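NEQ011 (Nanoarchaeum equitans Kin4-M, PDB 6GQ8) is a superoxide reductase of the neelaredoxin type, an iron enzyme that probably reduces superoxide to hydrogen peroxide at a mononuclear iron centre. Local coordinates at residues E21-T26 and A83-K88; V46-E51 and G89-I94; H59-E64 and A79-K84. All blocks are in the same frame, centred on the assembly; numbering follows the deposited sequence.

Contact 1 (E21-T26 and A83-K88); sequences ELYKIT and AKLEGK
Two backbone bonds fix the register where E21-T26 meets A83-K88. Y23 N donates to A83 O over 2.8 Å with an N-H...O angle of 170°, and A83 N returns a bond to Y23 O at 3.2 Å, so Y23 and A83 form an antiparallel hydrogen-bonded pair. Beyond it one water joins the chains, donating to E21 O and accepting from L85 N. E21 (chi1 -66°) and K84 (chi1 -59°) both set CG anti to the carbonyl carbon and run on extended, side by side and pointing the same way, to a salt bridge with a weak hydrogen bond, E21 OE2 to K84 NZ at 3.2 Å. Nearer the backbone, L22 crosses the lysine stem obliquely, its CD2 3.5 Å from K84 CG. L85 comes slantwise to the Y23 ring, with L85 CD1 3.7 Å from Y23 CD2, while L85 O lies at the ring edge, in plane. K18 adds a cation-pi contact to Y23. The arrangement ends an antiparallel ladder in a sheet of the desulfoferrodoxin beta-sandwich, three-stranded in this chain and continued by A83 and K84 pairing with a strand of the second subunit.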
loop_
_atom_site.group_PDB
_atom_site.type_symbol
_atom_site.label_atom_id
_atom_site.label_comp_id
_atom_site.label_asym_id
_atom_site.label_seq_id
_atom_site.Cartn_x
_atom_site.Cartn_y
_atom_site.Cartn_z
ATOM N N GLU A 21 -1.523 -15.845 22.070
ATOM C CA GLU A 21 -0.286 -15.152 21.736
ATOM C C GLU A 21 -0.529 -13.852 20.989
ATOM O O GLU A 21 0.391 -13.034 20.886
ATOM C CB GLU A 21 0.597 -16.033 20.851
ATOM C CG GLU A 21 1.134 -17.292 21.482
ATOM C CD GLU A 21 1.969 -18.086 20.499
ATOM O OE1 GLU A 21 1.901 -19.332 20.521
ATOM O OE2 GLU A 21 2.668 -17.459 19.676
ATOM N N LEU A 22 -1.738 -13.643 20.485
ATOM C CA LEU A 22 -2.031 -12.564 19.555
ATOM C C LEU A 22 -2.716 -11.399 20.253
ATOM O O LEU A 22 -3.561 -11.595 21.133
ATOM C CB LEU A 22 -2.925 -13.079 18.425
ATOM C CG LEU A 22 -2.269 -14.048 17.443
ATOM C CD1 LEU A 22 -3.219 -14.410 16.313
ATOM C CD2 LEU A 22 -0.984 -13.459 16.906
ATOM N N TYR A 23 -2.340 -10.184 19.863
ATOM C CA TYR A 23 -3.132 -9.002 20.170
ATOM C C TYR A 23 -4.123 -8.795 19.033
ATOM O O TYR A 23 -3.724 -8.686 17.868
ATOM C CB TYR A 23 -2.256 -7.762 20.347
ATOM C CG TYR A 23 -1.471 -7.719 21.640
ATOM C CD1 TYR A 23 -2.070 -7.307 22.826
ATOM C CD2 TYR A 23 -0.127 -8.071 21.675
ATOM C CE1 TYR A 23 -1.356 -7.260 24.012
ATOM C CE2 TYR A 23 0.593 -8.025 22.855
ATOM C CZ TYR A 23 -0.025 -7.622 24.020
ATOM O OH TYR A 23 0.693 -7.577 25.196
ATOM N N LYS A 24 -5.409 -8.746 19.368
ATOM C CA LYS A 24 -6.453 -8.443 18.397
ATOM C C LYS A 24 -6.706 -6.943 18.457
ATOM O O LYS A 24 -7.236 -6.435 19.451
ATOM C CB LYS A 24 -7.720 -9.240 18.689
ATOM C CG LYS A 24 -8.894 -8.907 17.785
ATOM C CD LYS A 24 -10.169 -9.590 18.261
ATOM C CE LYS A 24 -11.352 -9.241 17.371
ATOM N NZ LYS A 24 -12.620 -9.829 17.879
ATOM N N ILE A 25 -6.328 -6.238 17.397
ATOM C CA ILE A 25 -6.255 -4.785 17.403
ATOM C C ILE A 25 -7.284 -4.264 16.409
ATOM O O ILE A 25 -7.144 -4.463 15.195
ATOM C CB ILE A 25 -4.846 -4.287 17.055
ATOM C CG1 ILE A 25 -3.823 -4.868 18.037
ATOM C CG2 ILE A 25 -4.791 -2.771 17.088
ATOM C CD1 ILE A 25 -2.388 -4.781 17.554
ATOM N N THR A 26 -8.320 -3.610 16.923
ATOM C CA THR A 26 -9.350 -2.997 16.097
ATOM C C THR A 26 -9.051 -1.508 15.973
ATOM O O THR A 26 -8.755 -0.845 16.972
ATOM C CB THR A 26 -10.743 -3.210 16.698
ATOM O OG1 THR A 26 -10.986 -4.610 16.881
ATOM C CG2 THR A 26 -11.816 -2.632 15.782
ATOM N N ALA A 83 -1.433 -9.342 15.743
ATOM C CA ALA A 83 0.018 -9.249 15.808
ATOM C C ALA A 83 0.538 -9.896 17.082
ATOM O O ALA A 83 -0.125 -9.880 18.123
ATOM C CB ALA A 83 0.489 -7.792 15.749
ATOM N N LYS A 84 1.739 -10.461 16.979
ATOM C CA LYS A 84 2.528 -10.874 18.131
ATOM C C LYS A 84 3.452 -9.720 18.498
ATOM O O LYS A 84 4.270 -9.295 17.675
ATOM C CB LYS A 84 3.347 -12.118 17.792
ATOM C CG LYS A 84 2.517 -13.314 17.367
ATOM C CD LYS A 84 3.387 -14.533 17.097
ATOM C CE LYS A 84 2.539 -15.761 16.807
ATOM N NZ LYS A 84 3.373 -16.974 16.602
ATOM N N LEU A 85 3.325 -9.207 19.718
ATOM C CA LEU A 85 4.108 -8.060 20.156
ATOM C C LEU A 85 4.888 -8.426 21.408
ATOM O O LEU A 85 4.310 -8.919 22.381
ATOM C CB LEU A 85 3.213 -6.848 20.424
ATOM C CG LEU A 85 2.307 -6.428 19.267
ATOM C CD1 LEU A 85 1.387 -5.296 19.692
ATOM C CD2 LEU A 85 3.142 -6.026 18.061
ATOM N N GLU A 86 6.194 -8.172 21.383
ATOM C CA GLU A 86 7.074 -8.515 22.492
ATOM C C GLU A 86 7.320 -7.283 23.350
ATOM O O GLU A 86 7.692 -6.223 22.835
ATOM C CB GLU A 86 8.404 -9.082 21.992
ATOM C CG GLU A 86 9.313 -9.581 23.111
ATOM C CD GLU A 86 10.656 -10.067 22.604
ATOM O OE1 GLU A 86 11.434 -9.243 22.076
ATOM O OE2 GLU A 86 10.930 -11.279 22.716
ATOM N N GLY A 87 7.106 -7.426 24.651
ATOM C CA GLY A 87 7.394 -6.364 25.588
ATOM C C GLY A 87 6.264 -5.366 25.698
ATOM O O GLY A 87 5.200 -5.490 25.089
ATOM N N LYS A 88 6.508 -4.345 26.509
ATOM C CA LYS A 88 5.553 -3.269 26.701
ATOM C C LYS A 88 5.901 -2.083 25.811
ATOM O O LYS A 88 7.037 -1.920 25.360
ATOM C CB LYS A 88 5.507 -2.846 28.172
ATOM C CG LYS A 88 4.934 -3.926 29.076
ATOM C CD LYS A 88 4.733 -3.438 30.500
ATOM C CE LYS A 88 4.073 -4.515 31.348
ATOM N NZ LYS A 88 3.945 -4.113 32.775
HETATM O O HOH W 1 1.912 -10.589 21.743
#

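Contact 2 (V46-E51 and G89-I94); sequences VDLYFE and GKLIAI
Strands V46-E51 and G89-I94 run antiparallel at 162°, and their side chains meet as cross-strand pairs on two faces. D47/I94, Y49/I92 and E51/K90 occupy one face, L48/A93 and F50/L91 the other. The first three are hydrogen-bonded pairs: Y49 N reaches I92 O at 2.7 Å with an N-H...O angle of 171°, whereas K90 N to E51 O, at 3.4 Å, is weak. CA-H...O contacts fill in between, such as V46 CA to I94 O at 3.1 Å.

On the Y49 face, the tyrosine CG is anti to its carbonyl carbon, and the side chain crosses I94 obliquely, Y49 CE2 lying 4.0 Å from I94 CD1; I92 O sits at the ring edge. I92 sends CD1 the other way along the strand to E51, 3.6 Å from OE1. The extended E51 and K90 lie side by side, but their charged atoms stay apart, and K90 NZ instead makes a salt bridge with E106.

On the opposite face F50 has CG anti to the backbone N (chi1 174°), so the ring reaches obliquely alongside the glycine, F50 CE1 lying 3.7 Å from G89 CA. G89 has no side chain, and F50 CE1 and E51 O crowd the side a CB would point to. L91 crosses F50 obliquely, and its CD2 comes 3.7 Å from F50 CB.

D47 turns its carboxylate to R62, in a salt bridge. Strand 43-52 has 89-97 along one edge and 58-65 along the other, where L48 makes backbone bonds with I60 and A61; 101-108 continues the sheet beyond 89-97. L48 and L91 pack on I25 of strand 22-29 in the facing sheet, while Y49 stacks on H59 and touches W45 of the third subunit.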
loop_
_atom_site.group_PDB
_atom_site.type_symbol
_atom_site.label_atom_id
_atom_site.label_comp_id
_atom_site.label_asym_id
_atom_site.label_seq_id
_atom_site.Cartn_x
_atom_site.Cartn_y
_atom_site.Cartn_z
ATOM N N VAL A 46 -5.136 3.634 7.081
ATOM C CA VAL A 46 -4.626 3.711 8.445
ATOM C C VAL A 46 -3.335 2.905 8.525
ATOM O O VAL A 46 -3.270 1.774 8.033
ATOM C CB VAL A 46 -5.655 3.206 9.478
ATOM C CG1 VAL A 46 -6.213 1.855 9.067
ATOM C CG2 VAL A 46 -5.025 3.125 10.860
ATOM N N ASP A 47 -2.301 3.497 9.114
ATOM C CA ASP A 47 -1.065 2.795 9.432
ATOM C C ASP A 47 -1.033 2.499 10.925
ATOM O O ASP A 47 -1.394 3.352 11.741
ATOM C CB ASP A 47 0.163 3.623 9.045
ATOM C CG ASP A 47 0.560 3.444 7.595
ATOM O OD1 ASP A 47 0.337 2.349 7.045
ATOM O OD2 ASP A 47 1.109 4.403 7.006
ATOM N N LEU A 48 -0.612 1.286 11.280
ATOM C CA LEU A 48 -0.518 0.867 12.674
ATOM C C LEU A 48 0.931 0.540 13.000
ATOM O O LEU A 48 1.545 -0.302 12.337
ATOM C CB LEU A 48 -1.410 -0.345 12.948
ATOM C CG LEU A 48 -1.337 -0.924 14.363
ATOM C CD1 LEU A 48 -1.935 0.036 15.383
ATOM C CD2 LEU A 48 -2.022 -2.275 14.428
ATOM N N TYR A 49 1.471 1.197 14.023
ATOM C CA TYR A 49 2.825 0.946 14.490
ATOM C C TYR A 49 2.799 0.474 15.937
ATOM O O TYR A 49 1.864 0.768 16.690
ATOM C CB TYR A 49 3.696 2.203 14.392
ATOM C CG TYR A 49 3.796 2.803 13.005
ATOM C CD1 TYR A 49 4.857 2.486 12.163
ATOM C CD2 TYR A 49 2.844 3.701 12.548
ATOM C CE1 TYR A 49 4.958 3.040 10.897
ATOM C CE2 TYR A 49 2.935 4.262 11.284
ATOM C CZ TYR A 49 3.994 3.928 10.466
ATOM O OH TYR A 49 4.085 4.480 9.212
ATOM N N PHE A 50 3.839 -0.261 16.321
ATOM C CA PHE A 50 4.105 -0.579 17.718
ATOM C C PHE A 50 5.491 -0.057 18.054
ATOM O O PHE A 50 6.469 -0.417 17.391
ATOM C CB PHE A 50 4.010 -2.081 17.990
ATOM C CG PHE A 50 4.409 -2.466 19.391
ATOM C CD1 PHE A 50 3.764 -1.911 20.485
ATOM C CD2 PHE A 50 5.420 -3.386 19.613
ATOM C CE1 PHE A 50 4.124 -2.260 21.776
ATOM C CE2 PHE A 50 5.784 -3.743 20.904
ATOM C CZ PHE A 50 5.136 -3.179 21.987
ATOM N N GLU A 51 5.569 0.811 19.060
ATOM C CA GLU A 51 6.840 1.363 19.517
ATOM C C GLU A 51 7.158 0.783 20.886
ATOM O O GLU A 51 6.708 1.316 21.911
ATOM C CB GLU A 51 6.793 2.892 19.570
ATOM C CG GLU A 51 8.134 3.525 19.900
ATOM C CD GLU A 51 8.076 5.039 19.957
ATOM O OE1 GLU A 51 7.248 5.636 19.236
ATOM O OE2 GLU A 51 8.865 5.633 20.723
ATOM N N GLY A 89 4.895 -1.250 25.571
ATOM C CA GLY A 89 5.054 -0.111 24.689
ATOM C C GLY A 89 3.698 0.491 24.385
ATOM O O GLY A 89 2.736 0.281 25.125
ATOM N N LYS A 90 3.631 1.231 23.285
ATOM C CA LYS A 90 2.382 1.851 22.869
ATOM C C LYS A 90 2.131 1.590 21.393
ATOM O O LYS A 90 3.062 1.593 20.579
ATOM C CB LYS A 90 2.386 3.362 23.139
ATOM C CG LYS A 90 3.492 4.133 22.441
ATOM C CD LYS A 90 3.472 5.593 22.862
ATOM C CE LYS A 90 4.561 6.392 22.170
ATOM N NZ LYS A 90 4.523 7.826 22.575
ATOM N N LEU A 91 0.867 1.362 21.055
ATOM C CA LEU A 91 0.442 1.276 19.668
ATOM C C LEU A 91 0.164 2.672 19.131
ATOM O O LEU A 91 -0.334 3.547 19.844
ATOM C CB LEU A 91 -0.807 0.403 19.537
ATOM C CG LEU A 91 -0.601 -1.088 19.808
ATOM C CD1 LEU A 91 -1.918 -1.834 19.730
ATOM C CD2 LEU A 91 0.387 -1.660 18.808
ATOM N N ILE A 92 0.480 2.874 17.856
ATOM C CA ILE A 92 0.312 4.170 17.212
ATOM C C ILE A 92 -0.469 3.958 15.926
ATOM O O ILE A 92 -0.046 3.187 15.057
ATOM C CB ILE A 92 1.660 4.854 16.926
ATOM C CG1 ILE A 92 2.462 5.017 18.221
ATOM C CG2 ILE A 92 1.444 6.204 16.258
ATOM C CD1 ILE A 92 3.885 5.496 18.011
ATOM N N ALA A 93 -1.615 4.622 15.813
ATOM C CA ALA A 93 -2.438 4.568 14.616
ATOM C C ALA A 93 -2.392 5.923 13.930
ATOM O O ALA A 93 -2.564 6.959 14.582
ATOM C CB ALA A 93 -3.882 4.187 14.947
ATOM N N ILE A 94 -2.162 5.910 12.622
ATOM C CA ILE A 94 -2.135 7.113 11.802
ATOM C C ILE A 94 -3.138 6.913 10.681
ATOM O O ILE A 94 -3.045 5.938 9.927
ATOM C CB ILE A 94 -0.733 7.391 11.239
ATOM C CG1 ILE A 94 0.265 7.629 12.376
ATOM C CG2 ILE A 94 -0.763 8.576 10.280
ATOM C CD1 ILE A 94 1.656 7.994 11.899
#

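Contact 3 (H59-E64 and A79-K84); sequences HIARIE and AIVYAK
I63 makes two of the four residue contacts between H59-E64 and A79-K84, and every heavy atom beyond its CB has a role. From CB, which points toward the other strand, the branches diverge: CG2 lies anti to the backbone N and CG1 anti to the carbonyl carbon. CG2 ends on A79 CB at 3.9 Å, and CG1 passes the same methyl at 4.1 Å. The chain then turns at CG1, where chi2 of 109° departs from a staggered position, and carries CD1 onward to V81 CG1, 3.9 Å away, so that isoleucine and valine meet tip to tip.

V81 CG1, anti to its own carbonyl carbon, serves two partners, for it also lies 3.9 Å from A61 CB. Farther along, I60 closes the row, I60 CG2 lying 3.7 Å from A83 CB. I60 and A61 can both point across because they form a classic beta bulge opposite L48; the psi of I60, -49°, marks the break in the extended backbone.

The strand axes lie 7.9 Å apart at 161°, too far for backbone pairing. Within this chain each strand bonds inside its own sheet, I63 with V46, A79 with I27 and V81 with I25, and both sheets run on into the second subunit. The CB bonds of R62 and K84 point away; R62 also pairs with E64 of the third subunit. The contact is therefore made of methyl and methylene groups alone, all on buried residues, and nothing polar in it constrains direction. Its cohesion should come from dispersion and the exclusion of water, the usual chemistry between the two sheets of a beta-sandwich.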
loop_
_atom_site.group_PDB
_atom_site.type_symbol
_atom_site.label_atom_id
_atom_site.label_comp_id
_atom_site.label_asym_id
_atom_site.label_seq_id
_atom_site.Cartn_x
_atom_site.Cartn_y
_atom_site.Cartn_z
ATOM N N HIS A 59 6.508 -0.956 12.107
ATOM C CA HIS A 59 5.288 -0.955 11.312
ATOM C C HIS A 59 4.629 -2.324 11.400
ATOM O O HIS A 59 5.239 -3.337 11.038
ATOM C CB HIS A 59 5.598 -0.599 9.860
ATOM C CG HIS A 59 4.424 -0.059 9.107
ATOM N ND1 HIS A 59 4.534 0.478 7.841
ATOM C CD2 HIS A 59 3.117 0.036 9.442
ATOM C CE1 HIS A 59 3.344 0.876 7.428
ATOM N NE2 HIS A 59 2.467 0.624 8.383
ATOM N N ILE A 60 3.393 -2.359 11.883
ATOM C CA ILE A 60 2.669 -3.612 12.078
ATOM C C ILE A 60 1.737 -3.905 10.912
ATOM O O ILE A 60 1.738 -5.012 10.372
ATOM C CB ILE A 60 1.895 -3.590 13.415
ATOM C CG1 ILE A 60 2.852 -3.440 14.602
ATOM C CG2 ILE A 60 1.070 -4.858 13.559
ATOM C CD1 ILE A 60 3.867 -4.561 14.725
ATOM N N ALA A 61 0.926 -2.928 10.512
ATOM C CA ALA A 61 -0.044 -3.151 9.452
ATOM C C ALA A 61 -0.279 -1.861 8.681
ATOM O O ALA A 61 -0.106 -0.760 9.212
ATOM C CB ALA A 61 -1.371 -3.679 10.002
ATOM N N ARG A 62 -0.656 -2.017 7.415
ATOM C CA ARG A 62 -1.123 -0.921 6.574
ATOM C C ARG A 62 -2.428 -1.360 5.922
ATOM O O ARG A 62 -2.465 -2.390 5.243
ATOM C CB ARG A 62 -0.070 -0.552 5.523
ATOM C CG ARG A 62 -0.510 0.454 4.469
ATOM C CD ARG A 62 0.700 1.038 3.729
ATOM N NE ARG A 62 1.366 2.086 4.499
ATOM C CZ ARG A 62 2.513 2.664 4.150
ATOM N NH1 ARG A 62 3.142 2.294 3.042
ATOM N NH2 ARG A 62 3.033 3.618 4.912
ATOM N N ILE A 63 -3.499 -0.601 6.147
ATOM C CA ILE A 63 -4.821 -0.948 5.637
ATOM C C ILE A 63 -5.313 0.199 4.770
ATOM O O ILE A 63 -5.437 1.335 5.245
ATOM C CB ILE A 63 -5.826 -1.233 6.765
ATOM C CG1 ILE A 63 -5.290 -2.315 7.704
ATOM C CG2 ILE A 63 -7.167 -1.650 6.179
ATOM C CD1 ILE A 63 -4.888 -1.785 9.061
ATOM N N GLU A 64 -5.599 -0.097 3.507
ATOM C CA GLU A 64 -6.180 0.868 2.585
ATOM C C GLU A 64 -7.655 0.543 2.400
ATOM O O GLU A 64 -8.009 -0.596 2.074
ATOM C CB GLU A 64 -5.467 0.852 1.232
ATOM C CG GLU A 64 -3.971 1.108 1.278
ATOM C CD GLU A 64 -3.603 2.509 0.815
ATOM O OE1 GLU A 64 -4.523 3.305 0.531
ATOM O OE2 GLU A 64 -2.392 2.804 0.709
ATOM N N ALA A 79 -10.963 -1.676 10.715
ATOM C CA ALA A 79 -10.209 -2.879 10.402
ATOM C C ALA A 79 -9.751 -3.544 11.688
ATOM O O ALA A 79 -9.509 -2.881 12.699
ATOM C CB ALA A 79 -9.000 -2.575 9.511
ATOM N N ILE A 80 -9.635 -4.868 11.633
ATOM C CA ILE A 80 -9.089 -5.664 12.722
ATOM C C ILE A 80 -7.879 -6.413 12.186
ATOM O O ILE A 80 -7.969 -7.087 11.153
ATOM C CB ILE A 80 -10.129 -6.640 13.301
ATOM C CG1 ILE A 80 -11.408 -5.896 13.689
ATOM C CG2 ILE A 80 -9.561 -7.374 14.512
ATOM C CD1 ILE A 80 -12.424 -6.764 14.404
ATOM N N VAL A 81 -6.742 -6.264 12.863
ATOM C CA VAL A 81 -5.523 -6.979 12.521
ATOM C C VAL A 81 -5.049 -7.715 13.766
ATOM O O VAL A 81 -5.549 -7.502 14.871
ATOM C CB VAL A 81 -4.410 -6.056 11.976
ATOM C CG1 VAL A 81 -4.850 -5.388 10.674
ATOM C CG2 VAL A 81 -3.997 -5.027 13.016
ATOM N N TYR A 82 -4.060 -8.585 13.569
ATOM C CA TYR A 82 -3.577 -9.492 14.605
ATOM C C TYR A 82 -2.058 -9.482 14.574
ATOM O O TYR A 82 -1.463 -9.602 13.499
ATOM C CB TYR A 82 -4.093 -10.920 14.386
ATOM C CG TYR A 82 -5.599 -11.055 14.395
ATOM C CD1 TYR A 82 -6.266 -11.517 15.521
ATOM C CD2 TYR A 82 -6.352 -10.726 13.275
ATOM C CE1 TYR A 82 -7.641 -11.646 15.534
ATOM C CE2 TYR A 82 -7.728 -10.847 13.279
ATOM C CZ TYR A 82 -8.368 -11.309 14.409
ATOM O OH TYR A 82 -9.739 -11.432 14.411
ATOM N N ALA A 83 -1.433 -9.342 15.743
ATOM C CA ALA A 83 0.018 -9.249 15.808
ATOM C C ALA A 83 0.538 -9.896 17.082
ATOM O O ALA A 83 -0.125 -9.880 18.123
ATOM C CB ALA A 83 0.489 -7.792 15.749
ATOM N N LYS A 84 1.739 -10.461 16.979
ATOM C CA LYS A 84 2.528 -10.874 18.131
ATOM C C LYS A 84 3.452 -9.720 18.498
ATOM O O LYS A 84 4.270 -9.295 17.675
ATOM C CB LYS A 84 3.347 -12.118 17.792
ATOM C CG LYS A 84 2.517 -13.314 17.367
ATOM C CD LYS A 84 3.387 -14.533 17.097
ATOM C CE LYS A 84 2.539 -15.761 16.807
ATOM N NZ LYS A 84 3.373 -16.974 16.602
#

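How the contacts relate
Contacts 2 and 3 are buried, whereas contact 1 lies nearer the surface, its centre about 15 Å from the chain's centre. Contacts 1 and 2 each join neighbours within a sheet, one in each layer, and so rely on backbone bonds; contact 3 spans the layers and is purely apolar. Contact 1 shares A83 and K84 with contact 3, and I25 N probably bonds V81 O between them. Strand 58-65 of contact 3 lies beside strand 43-52 of contact 2, probably bonded through L48 O and I60 N. I25 packs on L91 and L85 on F50, so contacts 1 and 2 also meet. The E21-K84 pair lies at the surface, the D47-R62 pair is buried beside contact 2, and neither enters contact 3's apolar layer.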